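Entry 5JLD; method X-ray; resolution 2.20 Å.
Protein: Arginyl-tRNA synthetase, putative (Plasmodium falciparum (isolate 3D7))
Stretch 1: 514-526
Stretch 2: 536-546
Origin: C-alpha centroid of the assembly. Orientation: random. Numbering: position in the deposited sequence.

Stretch 1 (514-526) NLGLHILKFPDIF
Stretch 2 (536-546) HKLAEYMYDLT

How do the two stretches run? Stretch 1 is helical from Asn-514, bends near Lys-521 and is helical again through Ile-525 and Phe-526; stretch 2 is helical throughout. They are antiparallel: the N-to-C directions differ by 160° for the earlier helix of stretch 1 and 166° for the later one, each against the helix of stretch 2, with the axes 10.2 and 10.0 Å apart at their closest. His-518 CA lies 6.7 Å from Leu-545 CA, and Ile-525 CA 6.3 Å from Leu-538 CA.

What holds Tyr-541, which is covered most? Pointing toward stretch 1 (chi1 171°, chi2 86°), it donates from OH to His-518 O at 2.8 Å. Phe-522 (chi1 -164°, chi2 47°) brings CD1 to 3.4 Å from Tyr-541 CE2, the ring planes 34° apart.

How does His-518 answer? With chi1 t and chi2 72°, its NE2 donates to Tyr-541 O at 3.0 Å, nearly straight at 169°. The two residues thus exchange side-chain-to-backbone hydrogen bonds, and their rings lie in an offset stack, centroids 4.4 Å apart and planes 14° from parallel. His-518 CE1 also reaches Asp-544 CB at 3.4 Å.

What fills the ends? Ile-525 (m, m) packs CG1 3.7 Å from Tyr-541 CD1 and CG2 4.0 Å from Leu-538 CB. At the other end, Leu-515 and Leu-545, both t, p, meet CD1 to CD1 at 4.0 Å.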

# COMPACT_ATOMS: atom_id res chain seq x y z
N ASN A 514 -4.87 -26.97 1.45
CA ASN A 514 -4.52 -25.73 2.17
C ASN A 514 -3.77 -24.70 1.31
O ASN A 514 -4.04 -23.48 1.39
CB ASN A 514 -3.69 -26.07 3.41
CG ASN A 514 -4.54 -26.57 4.56
OD1 ASN A 514 -5.75 -26.71 4.44
ND2 ASN A 514 -3.90 -26.84 5.70
N LEU A 515 -2.84 -25.19 0.50
CA LEU A 515 -2.13 -24.34 -0.44
C LEU A 515 -3.11 -23.72 -1.44
O LEU A 515 -3.10 -22.50 -1.67
CB LEU A 515 -1.03 -25.13 -1.15
CG LEU A 515 -0.24 -24.33 -2.20
CD1 LEU A 515 0.28 -23.04 -1.56
CD2 LEU A 515 0.91 -25.12 -2.77
N GLY A 516 -3.98 -24.56 -2.02
CA GLY A 516 -5.00 -24.10 -2.95
C GLY A 516 -5.85 -22.99 -2.34
O GLY A 516 -6.05 -21.92 -2.95
N LEU A 517 -6.31 -23.23 -1.12
CA LEU A 517 -7.12 -22.28 -0.39
C LEU A 517 -6.39 -20.94 -0.26
O LEU A 517 -6.93 -19.87 -0.64
CB LEU A 517 -7.46 -22.81 1.01
CG LEU A 517 -8.12 -21.79 1.94
CD1 LEU A 517 -9.45 -21.35 1.36
CD2 LEU A 517 -8.31 -22.34 3.36
N HIS A 518 -5.17 -21.00 0.26
CA HIS A 518 -4.45 -19.78 0.49
C HIS A 518 -4.29 -19.00 -0.81
O HIS A 518 -4.51 -17.79 -0.84
CB HIS A 518 -3.09 -20.05 1.12
CG HIS A 518 -2.48 -18.82 1.72
ND1 HIS A 518 -2.97 -18.25 2.88
CD2 HIS A 518 -1.47 -18.02 1.31
CE1 HIS A 518 -2.26 -17.17 3.17
NE2 HIS A 518 -1.35 -17.01 2.23
N ILE A 519 -3.95 -19.70 -1.89
CA ILE A 519 -3.86 -19.06 -3.19
C ILE A 519 -5.18 -18.36 -3.56
O ILE A 519 -5.18 -17.22 -4.01
CB ILE A 519 -3.50 -20.07 -4.27
CG1 ILE A 519 -2.06 -20.55 -4.06
CG2 ILE A 519 -3.68 -19.46 -5.65
CD1 ILE A 519 -1.71 -21.80 -4.87
N LEU A 520 -6.31 -19.02 -3.31
CA LEU A 520 -7.58 -18.42 -3.70
C LEU A 520 -8.05 -17.31 -2.74
O LEU A 520 -9.05 -16.64 -3.02
CB LEU A 520 -8.67 -19.51 -3.81
CG LEU A 520 -8.43 -20.54 -4.92
CD1 LEU A 520 -9.39 -21.71 -4.74
CD2 LEU A 520 -8.55 -19.89 -6.31
N LYS A 521 -7.35 -17.13 -1.62
CA LYS A 521 -7.66 -16.02 -0.71
C LYS A 521 -7.16 -14.65 -1.21
O LYS A 521 -7.54 -13.62 -0.67
CB LYS A 521 -7.08 -16.28 0.67
CG LYS A 521 -7.75 -17.40 1.48
CD LYS A 521 -7.18 -17.43 2.89
CE LYS A 521 -7.84 -18.50 3.74
NZ LYS A 521 -7.24 -18.48 5.10
N PHE A 522 -6.29 -14.67 -2.22
CA PHE A 522 -5.61 -13.47 -2.71
C PHE A 522 -6.56 -12.26 -2.90
O PHE A 522 -6.29 -11.19 -2.38
CB PHE A 522 -4.85 -13.81 -4.01
CG PHE A 522 -3.82 -12.79 -4.42
CD1 PHE A 522 -2.91 -12.29 -3.51
CD2 PHE A 522 -3.73 -12.36 -5.75
CE1 PHE A 522 -1.94 -11.36 -3.89
CE2 PHE A 522 -2.77 -11.44 -6.14
CZ PHE A 522 -1.87 -10.93 -5.21
N PRO A 523 -7.72 -12.45 -3.57
CA PRO A 523 -8.62 -11.29 -3.73
C PRO A 523 -9.12 -10.67 -2.42
O PRO A 523 -9.40 -9.46 -2.41
CB PRO A 523 -9.79 -11.87 -4.53
CG PRO A 523 -9.17 -13.01 -5.30
CD PRO A 523 -8.22 -13.62 -4.31
N ASP A 524 -9.22 -11.47 -1.35
CA ASP A 524 -9.66 -10.96 -0.05
C ASP A 524 -8.71 -9.85 0.43
O ASP A 524 -9.14 -8.87 1.05
CB ASP A 524 -9.72 -12.08 1.00
CG ASP A 524 -10.67 -13.23 0.62
OD1 ASP A 524 -11.42 -13.17 -0.38
OD2 ASP A 524 -10.67 -14.22 1.35
N ILE A 525 -7.42 -10.04 0.16
CA ILE A 525 -6.40 -9.08 0.57
C ILE A 525 -6.68 -7.70 -0.04
O ILE A 525 -6.61 -6.67 0.64
CB ILE A 525 -4.99 -9.54 0.16
CG1 ILE A 525 -4.67 -10.93 0.75
CG2 ILE A 525 -3.94 -8.52 0.60
CD1 ILE A 525 -4.66 -10.94 2.27
N PHE A 526 -7.03 -7.70 -1.32
CA PHE A 526 -7.29 -6.45 -2.03
C PHE A 526 -8.61 -5.85 -1.57
O PHE A 526 -8.71 -4.63 -1.33
CB PHE A 526 -7.28 -6.68 -3.53
CG PHE A 526 -5.93 -7.08 -4.04
CD1 PHE A 526 -4.99 -6.11 -4.38
CD2 PHE A 526 -5.57 -8.41 -4.10
CE1 PHE A 526 -3.73 -6.47 -4.82
CE2 PHE A 526 -4.30 -8.79 -4.54
CZ PHE A 526 -3.38 -7.82 -4.90
N HIS A 536 0.41 -4.27 5.28
CA HIS A 536 1.15 -5.34 5.98
C HIS A 536 0.39 -6.68 5.83
O HIS A 536 1.01 -7.75 5.75
CB HIS A 536 1.41 -5.00 7.45
CG HIS A 536 0.20 -5.06 8.33
ND1 HIS A 536 -0.64 -3.98 8.55
CD2 HIS A 536 -0.30 -6.07 9.09
CE1 HIS A 536 -1.60 -4.32 9.38
NE2 HIS A 536 -1.42 -5.59 9.72
N LYS A 537 -0.94 -6.60 5.72
CA LYS A 537 -1.77 -7.77 5.43
C LYS A 537 -1.30 -8.49 4.18
O LYS A 537 -1.33 -9.71 4.12
CB LYS A 537 -3.24 -7.37 5.30
CG LYS A 537 -3.90 -7.04 6.62
CD LYS A 537 -3.79 -8.25 7.55
CE LYS A 537 -4.89 -8.28 8.61
NZ LYS A 537 -4.76 -9.50 9.46
N LEU A 538 -0.81 -7.73 3.19
CA LEU A 538 -0.29 -8.34 1.96
C LEU A 538 1.04 -9.05 2.28
O LEU A 538 1.23 -10.21 1.91
CB LEU A 538 -0.12 -7.28 0.85
CG LEU A 538 0.49 -7.67 -0.50
CD1 LEU A 538 -0.19 -8.90 -1.08
CD2 LEU A 538 0.41 -6.48 -1.49
N ALA A 539 1.92 -8.38 3.02
CA ALA A 539 3.21 -8.98 3.38
C ALA A 539 2.98 -10.30 4.16
O ALA A 539 3.57 -11.36 3.86
CB ALA A 539 4.03 -8.01 4.22
N GLU A 540 2.10 -10.20 5.14
CA GLU A 540 1.64 -11.35 5.91
C GLU A 540 1.21 -12.47 4.96
O GLU A 540 1.67 -13.61 5.05
CB GLU A 540 0.46 -10.95 6.78
CG GLU A 540 0.70 -10.67 8.22
CD GLU A 540 -0.63 -10.72 8.97
OE1 GLU A 540 -1.43 -11.64 8.67
OE2 GLU A 540 -0.88 -9.84 9.83
N TYR A 541 0.32 -12.11 4.02
CA TYR A 541 -0.26 -13.07 3.11
C TYR A 541 0.88 -13.79 2.42
O TYR A 541 0.90 -15.03 2.30
CB TYR A 541 -1.16 -12.37 2.08
CG TYR A 541 -1.63 -13.29 0.98
CD1 TYR A 541 -2.76 -14.08 1.15
CD2 TYR A 541 -0.93 -13.38 -0.23
CE1 TYR A 541 -3.20 -14.92 0.14
CE2 TYR A 541 -1.36 -14.22 -1.24
CZ TYR A 541 -2.50 -15.00 -1.04
OH TYR A 541 -2.95 -15.84 -2.03
N MET A 542 1.87 -12.98 2.05
CA MET A 542 2.93 -13.47 1.21
C MET A 542 3.73 -14.44 2.04
O MET A 542 4.06 -15.53 1.58
CB MET A 542 3.81 -12.33 0.69
CG MET A 542 4.86 -12.82 -0.29
SD MET A 542 5.91 -11.51 -0.93
CE MET A 542 6.61 -10.89 0.61
N TYR A 543 4.01 -14.03 3.27
CA TYR A 543 4.75 -14.87 4.19
C TYR A 543 3.99 -16.18 4.33
O TYR A 543 4.57 -17.28 4.24
CB TYR A 543 4.94 -14.18 5.55
CG TYR A 543 5.77 -14.98 6.53
CD1 TYR A 543 7.16 -15.00 6.44
CD2 TYR A 543 5.17 -15.71 7.56
CE1 TYR A 543 7.93 -15.73 7.32
CE2 TYR A 543 5.94 -16.46 8.46
CZ TYR A 543 7.32 -16.46 8.33
OH TYR A 543 8.10 -17.17 9.21
N ASP A 544 2.67 -16.08 4.50
CA ASP A 544 1.94 -17.31 4.79
C ASP A 544 2.03 -18.17 3.55
O ASP A 544 2.22 -19.39 3.67
CB ASP A 544 0.50 -17.02 5.22
CG ASP A 544 0.44 -16.28 6.56
OD1 ASP A 544 1.48 -16.23 7.27
OD2 ASP A 544 -0.63 -15.74 6.90
N LEU A 545 2.04 -17.53 2.38
CA LEU A 545 2.09 -18.30 1.15
C LEU A 545 3.34 -19.18 1.18
O LEU A 545 3.28 -20.39 0.91
CB LEU A 545 2.08 -17.40 -0.07
CG LEU A 545 2.27 -18.12 -1.41
CD1 LEU A 545 1.18 -19.17 -1.61
CD2 LEU A 545 2.28 -17.10 -2.55
N THR A 546 4.44 -18.58 1.61
CA THR A 546 5.69 -19.32 1.57
C THR A 546 5.60 -20.48 2.56
O THR A 546 5.91 -21.62 2.19
CB THR A 546 6.92 -18.40 1.86
OG1 THR A 546 7.00 -18.09 3.25
CG2 THR A 546 6.82 -17.10 1.04